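Local coordinates for protein pyruvate kinase (Pseudomonas aeruginosa, PDB 6QXL) that probably catalyses the last step of glycolysis, transferring the phosphate of phosphoenolpyruvate to ADP to give pyruvate and ATP, at residues A[82-96]-A[142-156]. Numbering follows the deposited sequence.
Sequences KRIELQVGDKFRFST and DELRCRVLIGGPLSD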
ATOM      1  N   LYS A  82     -33.526  47.110  24.169  1.00 60.41           N
ATOM      2  CA  LYS A  82     -33.176  45.933  23.379  1.00 55.39           C
ATOM      3  C   LYS A  82     -31.981  45.035  23.663  1.00 47.66           C
ATOM      4  O   LYS A  82     -31.921  43.974  23.149  1.00 50.02           O
ATOM      5  CB  LYS A  82     -33.167  46.337  21.926  1.00 56.67           C
ATOM      6  CG  LYS A  82     -34.132  47.444  21.626  1.00 69.59           C
ATOM      7  CD  LYS A  82     -34.135  47.797  20.158  1.00 74.07           C
ATOM      8  CE  LYS A  82     -35.550  47.837  19.607  1.00 80.85           C
ATOM      9  NZ  LYS A  82     -35.608  47.246  18.240  1.00 90.23           N
ATOM     10  N   ARG A  83     -31.003  45.485  24.399  1.00 43.98           N
ATOM     11  CA  ARG A  83     -29.870  44.673  24.669  1.00 50.61           C
ATOM     12  C   ARG A  83     -29.364  44.890  26.064  1.00 47.80           C
ATOM     13  O   ARG A  83     -29.648  45.869  26.665  1.00 53.44           O
ATOM     14  CB  ARG A  83     -28.799  45.048  23.652  1.00 57.98           C
ATOM     15  CG  ARG A  83     -27.504  44.281  23.744  1.00 68.40           C
ATOM     16  CD  ARG A  83     -26.565  44.691  22.649  1.00 77.21           C
ATOM     17  NE  ARG A  83     -26.133  46.077  22.756  1.00 88.95           N
ATOM     18  CZ  ARG A  83     -25.140  46.509  23.525  1.00 94.18           C
ATOM     19  NH1 ARG A  83     -24.822  47.799  23.526  1.00 99.24           N
ATOM     20  NH2 ARG A  83     -24.476  45.661  24.294  1.00 92.05           N
ATOM     21  N   ILE A  84     -28.675  43.918  26.603  1.00 43.54           N
ATOM     22  CA  ILE A  84     -28.021  44.047  27.904  1.00 40.97           C
ATOM     23  C   ILE A  84     -26.587  43.552  27.789  1.00 37.30           C
ATOM     24  O   ILE A  84     -26.211  42.913  26.817  1.00 39.61           O
ATOM     25  CB  ILE A  84     -28.734  43.255  29.038  1.00 45.44           C
ATOM     26  CG1 ILE A  84     -28.759  41.739  28.707  1.00 51.77           C
ATOM     27  CG2 ILE A  84     -30.148  43.747  29.251  1.00 44.33           C
ATOM     28  CD1 ILE A  84     -28.928  40.832  29.909  1.00 58.07           C
ATOM     29  N   GLU A  85     -25.807  43.822  28.819  1.00 40.39           N
ATOM     30  CA  GLU A  85     -24.431  43.376  28.930  1.00 45.22           C
ATOM     31  C   GLU A  85     -24.254  42.638  30.236  1.00 42.84           C
ATOM     32  O   GLU A  85     -24.690  43.103  31.269  1.00 41.91           O
ATOM     33  CB  GLU A  85     -23.496  44.602  28.891  1.00 61.30           C
ATOM     34  CG  GLU A  85     -23.003  44.977  27.502  1.00 68.63           C
ATOM     35  CD  GLU A  85     -21.831  44.122  27.024  1.00 77.01           C
ATOM     36  OE1 GLU A  85     -21.570  44.205  25.796  1.00 78.56           O
ATOM     37  OE2 GLU A  85     -21.104  43.468  27.840  1.00 72.03           O
ATOM     38  N   LEU A  86     -23.580  41.498  30.190  1.00 41.81           N
ATOM     39  CA  LEU A  86     -23.403  40.624  31.352  1.00 41.50           C
ATOM     40  C   LEU A  86     -21.947  40.391  31.621  1.00 40.90           C
ATOM     41  O   LEU A  86     -21.158  40.259  30.689  1.00 45.79           O
ATOM     42  CB  LEU A  86     -24.097  39.267  31.156  1.00 45.86           C
ATOM     43  CG  LEU A  86     -25.611  39.223  31.094  1.00 50.72           C
ATOM     44  CD1 LEU A  86     -26.084  37.849  30.593  1.00 57.49           C
ATOM     45  CD2 LEU A  86     -26.159  39.511  32.491  1.00 52.06           C
ATOM     46  N   GLN A  87     -21.614  40.340  32.917  1.00 44.62           N
ATOM     47  CA  GLN A  87     -20.250  40.143  33.378  1.00 50.50           C
ATOM     48  C   GLN A  87     -20.125  38.777  34.051  1.00 45.57           C
ATOM     49  O   GLN A  87     -21.083  38.223  34.593  1.00 46.33           O
ATOM     50  CB  GLN A  87     -19.850  41.231  34.337  1.00 61.78           C
ATOM     51  CG  GLN A  87     -19.883  42.606  33.707  1.00 70.81           C
ATOM     52  CD  GLN A  87     -19.325  43.665  34.633  1.00 85.97           C
ATOM     53  OE1 GLN A  87     -18.395  43.441  35.446  1.00 93.72           O
ATOM     54  NE2 GLN A  87     -19.871  44.882  34.509  1.00102.17           N
ATOM     55  N   VAL A  88     -18.904  38.265  34.042  1.00 44.96           N
ATOM     56  CA  VAL A  88     -18.618  36.995  34.671  1.00 47.81           C
ATOM     57  C   VAL A  88     -19.037  37.069  36.141  1.00 50.43           C
ATOM     58  O   VAL A  88     -18.799  38.065  36.808  1.00 55.41           O
ATOM     59  CB  VAL A  88     -17.122  36.623  34.543  1.00 46.13           C
ATOM     60  CG1 VAL A  88     -16.858  35.270  35.226  1.00 42.96           C
ATOM     61  CG2 VAL A  88     -16.745  36.582  33.040  1.00 50.95           C
ATOM     62  N   GLY A  89     -19.722  36.024  36.613  1.00 47.44           N
ATOM     63  CA  GLY A  89     -20.192  35.954  37.991  1.00 46.24           C
ATOM     64  C   GLY A  89     -21.597  36.471  38.210  1.00 46.01           C
ATOM     65  O   GLY A  89     -22.208  36.149  39.236  1.00 49.98           O
ATOM     66  N   ASP A  90     -22.135  37.239  37.256  1.00 42.54           N
ATOM     67  CA  ASP A  90     -23.506  37.722  37.346  1.00 45.89           C
ATOM     68  C   ASP A  90     -24.501  36.569  37.395  1.00 45.95           C
ATOM     69  O   ASP A  90     -24.234  35.459  36.926  1.00 47.88           O
ATOM     70  CB  ASP A  90     -23.880  38.617  36.154  1.00 52.47           C
ATOM     71  CG  ASP A  90     -23.167  39.966  36.166  1.00 62.56           C
ATOM     72  OD1 ASP A  90     -22.271  40.150  37.026  1.00 68.46           O
ATOM     73  OD2 ASP A  90     -23.481  40.817  35.296  1.00 59.87           O
ATOM     74  N   LYS A  91     -25.664  36.847  37.971  1.00 41.58           N
ATOM     75  CA  LYS A  91     -26.756  35.892  38.039  1.00 37.14           C
ATOM     76  C   LYS A  91     -27.783  36.247  36.983  1.00 37.89           C
ATOM     77  O   LYS A  91     -28.017  37.430  36.687  1.00 38.38           O
ATOM     78  CB  LYS A  91     -27.405  35.915  39.401  1.00 38.75           C
ATOM     79  CG  LYS A  91     -26.447  35.643  40.555  1.00 43.91           C
ATOM     80  CD  LYS A  91     -25.767  34.272  40.512  1.00 49.68           C
ATOM     81  CE  LYS A  91     -25.077  34.094  41.878  1.00 50.98           C
ATOM     82  NZ  LYS A  91     -24.285  32.873  41.822  1.00 55.08           N
ATOM     83  N   PHE A  92     -28.374  35.223  36.382  1.00 39.28           N
ATOM     84  CA  PHE A  92     -29.308  35.434  35.300  1.00 35.85           C
ATOM     85  C   PHE A  92     -30.294  34.285  35.216  1.00 37.75           C
ATOM     86  O   PHE A  92     -29.948  33.146  35.515  1.00 44.90           O
ATOM     87  CB  PHE A  92     -28.572  35.630  33.982  1.00 34.22           C
ATOM     88  CG  PHE A  92     -29.417  36.185  32.894  1.00 32.62           C
ATOM     89  CD1 PHE A  92     -29.695  37.539  32.878  1.00 32.25           C
ATOM     90  CD2 PHE A  92     -29.975  35.368  31.919  1.00 33.09           C
ATOM     91  CE1 PHE A  92     -30.525  38.077  31.885  1.00 32.37           C
ATOM     92  CE2 PHE A  92     -30.787  35.894  30.930  1.00 35.50           C
ATOM     93  CZ  PHE A  92     -31.058  37.260  30.912  1.00 32.91           C
ATOM     94  N   ARG A  93     -31.513  34.598  34.791  1.00 34.99           N
ATOM     95  CA  ARG A  93     -32.595  33.624  34.788  1.00 34.76           C
ATOM     96  C   ARG A  93     -33.306  33.560  33.455  1.00 34.45           C
ATOM     97  O   ARG A  93     -33.524  34.586  32.801  1.00 34.53           O
ATOM     98  CB  ARG A  93     -33.630  33.990  35.859  1.00 38.96           C
ATOM     99  CG  ARG A  93     -33.175  33.779  37.276  1.00 45.17           C
ATOM    100  CD  ARG A  93     -34.283  34.150  38.263  1.00 48.94           C
ATOM    101  NE  ARG A  93     -34.669  35.549  38.231  1.00 50.65           N
ATOM    102  CZ  ARG A  93     -35.921  36.028  38.032  1.00 48.81           C
ATOM    103  NH1 ARG A  93     -36.933  35.228  37.756  1.00 41.23           N
ATOM    104  NH2 ARG A  93     -36.152  37.319  38.059  1.00 52.12           N
ATOM    105  N   PHE A  94     -33.695  32.343  33.094  1.00 30.17           N
ATOM    106  CA  PHE A  94     -34.530  32.088  31.934  1.00 29.02           C
ATOM    107  C   PHE A  94     -35.877  31.573  32.462  1.00 30.73           C
ATOM    108  O   PHE A  94     -35.896  30.536  33.124  1.00 27.67           O
ATOM    109  CB  PHE A  94     -33.879  31.050  31.038  1.00 26.95           C
ATOM    110  CG  PHE A  94     -32.514  31.435  30.559  1.00 25.65           C
ATOM    111  CD1 PHE A  94     -32.364  32.291  29.489  1.00 25.43           C
ATOM    112  CD2 PHE A  94     -31.372  30.953  31.191  1.00 25.77           C
ATOM    113  CE1 PHE A  94     -31.117  32.670  29.065  1.00 26.74           C
ATOM    114  CE2 PHE A  94     -30.115  31.354  30.751  1.00 25.08           C
ATOM    115  CZ  PHE A  94     -30.003  32.209  29.680  1.00 25.55           C
ATOM    116  N   SER A  95     -36.973  32.298  32.175  1.00 29.06           N
ATOM    117  CA  SER A  95     -38.248  31.978  32.803  1.00 31.99           C
ATOM    118  C   SER A  95     -39.370  31.869  31.801  1.00 33.07           C
ATOM    119  O   SER A  95     -39.620  32.826  30.993  1.00 36.01           O
ATOM    120  CB  SER A  95     -38.644  33.028  33.875  1.00 34.99           C
ATOM    121  OG  SER A  95     -39.872  32.679  34.502  1.00 37.52           O
ATOM    122  N   THR A  96     -40.136  30.800  31.894  1.00 34.61           N
ATOM    123  CA  THR A  96     -41.328  30.634  31.076  1.00 35.20           C
ATOM    124  C   THR A  96     -42.470  31.488  31.548  1.00 32.77           C
ATOM    125  O   THR A  96     -43.390  31.756  30.788  1.00 35.89           O
ATOM    126  CB  THR A  96     -41.791  29.157  31.065  1.00 33.46           C
ATOM    127  OG1 THR A  96     -42.057  28.756  32.382  1.00 32.42           O
ATOM    128  CG2 THR A  96     -40.709  28.251  30.426  1.00 36.34           C
ATOM    129  N   ASP A 142     -40.524  26.512  36.511  1.00 40.11           N
ATOM    130  CA  ASP A 142     -40.726  27.484  35.469  1.00 36.39           C
ATOM    131  C   ASP A 142     -39.462  28.279  35.062  1.00 32.33           C
ATOM    132  O   ASP A 142     -39.585  29.208  34.266  1.00 36.02           O
ATOM    133  CB  ASP A 142     -41.823  28.437  35.896  1.00 36.43           C
ATOM    134  CG  ASP A 142     -41.413  29.341  37.075  1.00 43.05           C
ATOM    135  OD1 ASP A 142     -40.585  28.921  37.914  1.00 39.61           O
ATOM    136  OD2 ASP A 142     -41.897  30.506  37.152  1.00 42.06           O
ATOM    137  N   GLU A 143     -38.286  27.963  35.612  1.00 30.38           N
ATOM    138  CA  GLU A 143     -37.135  28.761  35.307  1.00 32.84           C
ATOM    139  C   GLU A 143     -35.831  28.079  35.608  1.00 28.54           C
ATOM    140  O   GLU A 143     -35.778  27.150  36.442  1.00 28.16           O
ATOM    141  CB  GLU A 143     -37.155  30.130  36.043  1.00 41.77           C
ATOM    142  CG  GLU A 143     -37.066  30.132  37.514  1.00 44.53           C
ATOM    143  CD  GLU A 143     -37.205  31.523  38.124  1.00 46.34           C
ATOM    144  OE1 GLU A 143     -36.625  31.799  39.230  1.00 45.14           O
ATOM    145  OE2 GLU A 143     -37.818  32.407  37.545  1.00 50.33           O
ATOM    146  N   LEU A 144     -34.770  28.552  34.946  1.00 28.88           N
ATOM    147  CA  LEU A 144     -33.417  28.125  35.228  1.00 30.64           C
ATOM    148  C   LEU A 144     -32.665  29.331  35.793  1.00 30.48           C
ATOM    149  O   LEU A 144     -32.704  30.430  35.214  1.00 33.09           O
ATOM    150  CB  LEU A 144     -32.720  27.651  33.978  1.00 33.53           C
ATOM    151  CG  LEU A 144     -33.268  26.400  33.282  1.00 35.37           C
ATOM    152  CD1 LEU A 144     -32.424  26.096  32.042  1.00 38.07           C
ATOM    153  CD2 LEU A 144     -33.243  25.127  34.140  1.00 39.83           C
ATOM    154  N   ARG A 145     -31.994  29.131  36.927  1.00 30.90           N
ATOM    155  CA  ARG A 145     -31.243  30.184  37.583  1.00 31.17           C
ATOM    156  C   ARG A 145     -29.769  29.915  37.388  1.00 31.09           C
ATOM    157  O   ARG A 145     -29.260  28.871  37.823  1.00 31.39           O
ATOM    158  CB  ARG A 145     -31.553  30.212  39.066  1.00 33.18           C
ATOM    159  CG  ARG A 145     -32.979  30.628  39.362  1.00 34.73           C
ATOM    160  CD  ARG A 145     -33.389  30.300  40.777  1.00 36.86           C
ATOM    161  NE  ARG A 145     -34.853  30.305  40.875  1.00 36.37           N
ATOM    162  CZ  ARG A 145     -35.589  29.654  41.757  1.00 36.59           C
ATOM    163  NH1 ARG A 145     -34.969  29.031  42.768  1.00 36.61           N
ATOM    164  NH2 ARG A 145     -36.895  29.764  41.718  1.00 37.62           N
ATOM    165  N   CYS A 146     -29.080  30.861  36.744  1.00 29.08           N
ATOM    166  CA  CYS A 146     -27.746  30.615  36.233  1.00 33.67           C
ATOM    167  C   CYS A 146     -26.714  31.617  36.722  1.00 34.31           C
ATOM    168  O   CYS A 146     -27.042  32.716  37.194  1.00 36.93           O
ATOM    169  CB  CYS A 146     -27.775  30.633  34.705  1.00 34.40           C
ATOM    170  SG  CYS A 146     -29.012  29.531  33.962  1.00 37.33           S
ATOM    171  N   ARG A 147     -25.458  31.218  36.598  1.00 37.94           N
ATOM    172  CA  ARG A 147     -24.308  32.087  36.787  1.00 42.41           C
ATOM    173  C   ARG A 147     -23.581  32.232  35.450  1.00 44.18           C
ATOM    174  O   ARG A 147     -23.391  31.237  34.728  1.00 41.18           O
ATOM    175  CB  ARG A 147     -23.358  31.476  37.830  1.00 46.35           C
ATOM    176  CG  ARG A 147     -22.311  32.441  38.337  1.00 44.90           C
ATOM    177  CD  ARG A 147     -21.394  31.836  39.375  1.00 43.53           C
ATOM    178  NE  ARG A 147     -20.494  30.818  38.836  1.00 43.12           N
ATOM    179  CZ  ARG A 147     -20.579  29.493  38.995  1.00 40.76           C
ATOM    180  NH1 ARG A 147     -21.591  28.944  39.677  1.00 45.18           N
ATOM    181  NH2 ARG A 147     -19.659  28.708  38.466  1.00 38.89           N
ATOM    182  N   VAL A 148     -23.156  33.448  35.127  1.00 45.76           N
ATOM    183  CA  VAL A 148     -22.434  33.695  33.887  1.00 39.56           C
ATOM    184  C   VAL A 148     -20.976  33.243  34.041  1.00 38.68           C
ATOM    185  O   VAL A 148     -20.274  33.637  34.977  1.00 40.48           O
ATOM    186  CB  VAL A 148     -22.490  35.187  33.498  1.00 39.20           C
ATOM    187  CG1 VAL A 148     -21.623  35.477  32.266  1.00 41.18           C
ATOM    188  CG2 VAL A 148     -23.942  35.625  33.285  1.00 38.94           C
ATOM    189  N   LEU A 149     -20.544  32.380  33.125  1.00 40.45           N
ATOM    190  CA  LEU A 149     -19.155  31.915  33.063  1.00 38.77           C
ATOM    191  C   LEU A 149     -18.335  32.789  32.114  1.00 41.62           C
ATOM    192  O   LEU A 149     -17.180  33.106  32.401  1.00 44.99           O
ATOM    193  CB  LEU A 149     -19.089  30.469  32.603  1.00 39.60           C
ATOM    194  CG  LEU A 149     -19.608  29.455  33.639  1.00 42.40           C
ATOM    195  CD1 LEU A 149     -19.365  28.033  33.140  1.00 44.37           C
ATOM    196  CD2 LEU A 149     -19.066  29.661  35.083  1.00 43.08           C
ATOM    197  N   ILE A 150     -18.923  33.144  30.972  1.00 39.87           N
ATOM    198  CA  ILE A 150     -18.285  34.003  29.996  1.00 44.16           C
ATOM    199  C   ILE A 150     -19.278  35.086  29.621  1.00 42.74           C
ATOM    200  O   ILE A 150     -20.373  34.800  29.138  1.00 42.41           O
ATOM    201  CB  ILE A 150     -17.852  33.208  28.747  1.00 48.26           C
ATOM    202  CG1 ILE A 150     -16.660  32.297  29.110  1.00 48.28           C
ATOM    203  CG2 ILE A 150     -17.493  34.142  27.587  1.00 45.95           C
ATOM    204  CD1 ILE A 150     -16.531  31.060  28.246  1.00 55.15           C
ATOM    205  N   GLY A 151     -18.873  36.329  29.849  1.00 45.36           N
ATOM    206  CA  GLY A 151     -19.737  37.465  29.649  1.00 46.73           C
ATOM    207  C   GLY A 151     -19.809  37.918  28.222  1.00 48.00           C
ATOM    208  O   GLY A 151     -19.149  37.391  27.359  1.00 49.12           O
ATOM    209  N   GLY A 152     -20.611  38.958  28.016  1.00 46.08           N
ATOM    210  CA  GLY A 152     -20.821  39.545  26.713  1.00 44.48           C
ATOM    211  C   GLY A 152     -22.200  40.144  26.598  1.00 42.27           C
ATOM    212  O   GLY A 152     -22.938  40.195  27.571  1.00 47.35           O
ATOM    213  N   PRO A 153     -22.574  40.602  25.417  1.00 42.95           N
ATOM    214  CA  PRO A 153     -23.907  41.141  25.224  1.00 43.83           C
ATOM    215  C   PRO A 153     -24.962  40.083  24.953  1.00 43.43           C
ATOM    216  O   PRO A 153     -24.644  39.002  24.482  1.00 45.53           O
ATOM    217  CB  PRO A 153     -23.725  42.066  24.001  1.00 45.02           C
ATOM    218  CG  PRO A 153     -22.672  41.384  23.209  1.00 44.06           C
ATOM    219  CD  PRO A 153     -21.725  40.752  24.212  1.00 45.72           C
ATOM    220  N   LEU A 154     -26.211  40.426  25.226  1.00 39.86           N
ATOM    221  CA  LEU A 154     -27.354  39.580  24.916  1.00 38.12           C
ATOM    222  C   LEU A 154     -28.439  40.483  24.360  1.00 36.35           C
ATOM    223  O   LEU A 154     -28.658  41.570  24.878  1.00 40.74           O
ATOM    224  CB  LEU A 154     -27.845  38.874  26.182  1.00 42.46           C
ATOM    225  CG  LEU A 154     -28.176  37.370  26.126  1.00 47.96           C
ATOM    226  CD1 LEU A 154     -27.048  36.555  25.512  1.00 52.02           C
ATOM    227  CD2 LEU A 154     -28.415  36.792  27.508  1.00 46.84           C
ATOM    228  N   SER A 155     -29.157  40.019  23.358  1.00 36.83           N
ATOM    229  CA  SER A 155     -30.195  40.826  22.739  1.00 39.42           C
ATOM    230  C   SER A 155     -31.386  39.941  22.328  1.00 39.43           C
ATOM    231  O   SER A 155     -31.323  38.714  22.435  1.00 39.84           O
ATOM    232  CB  SER A 155     -29.600  41.567  21.538  1.00 40.62           C
ATOM    233  OG  SER A 155     -29.296  40.655  20.485  1.00 45.36           O
ATOM    234  N   ASP A 156     -32.443  40.581  21.827  1.00 37.65           N
ATOM    235  CA  ASP A 156     -33.695  39.899  21.538  1.00 39.37           C
ATOM    236  C   ASP A 156     -33.458  38.684  20.624  1.00 40.27           C
ATOM    237  O   ASP A 156     -32.643  38.721  19.709  1.00 39.55           O
ATOM    238  CB  ASP A 156     -34.717  40.823  20.873  1.00 39.77           C
ATOM    239  CG  ASP A 156     -35.151  41.982  21.775  1.00 44.37           C
ATOM    240  OD1 ASP A 156     -34.531  42.219  22.841  1.00 46.07           O
ATOM    241  OD2 ASP A 156     -36.094  42.735  21.371  1.00 44.86           O
TER
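Cys146 meets the Phe94 ring at its edge, in the ring plane, with SG 3.9 Å from Phe94 CE2, a sulfur-aromatic contact. Phe92 CD2 lies over one face of that ring, offset toward the rim. Leu86 CD1 lies over one face of the Phe92 ring, offset toward the rim, with Phe94 CE1 at its edge, while Leu154 CD2 approaches Phe92 CE2 obliquely at 4.3 Å. Leu86 CD1 also touches Val148 CG2 and, at 4.0 Å, Leu154 CD2, so this apolar layer bridges both strand pairs; Met134, Leu125 and Leu127 of neighbouring strands close over it. On the opposite face of the 91-95/143-148 pair, Arg93 bends at chi3 (-63°) and brings NH1 to Glu143 OE2, 3.0 Å away, on the syn side but tilted out of the carboxylate plane, and in Arg93's own guanidinium plane; the two flat groups are turned 49° apart. Arg145 holds Glu143 OE1 side-on with NE and NH2, so the carboxylate takes a different arginine on each oxygen, which probably stabilises its negative charge; Arg145 NH1 reaches Glu138 as well. Where the 91-95/143-148 pair ends, Asp142 O accepts from both Thr96 N (2.9 Å) and Thr96 OG1 (3.1 Å). Antiparallel backbone ladders join 83-86 to 152-155 and 91-95 to 143-148. In the type II turn from Gln87 to Asp90, Gly89 N bonds to Val148 O at 2.9 Å and Asp90 OD2 receives Gln87 N from above its carboxylate plane. Two antiparallel pairs, linked by this turn and by a corner at Leu149, and packed around one hydrophobic layer, are typical of the small β-barrel B domain that pyruvate kinases insert into their TIM barrel.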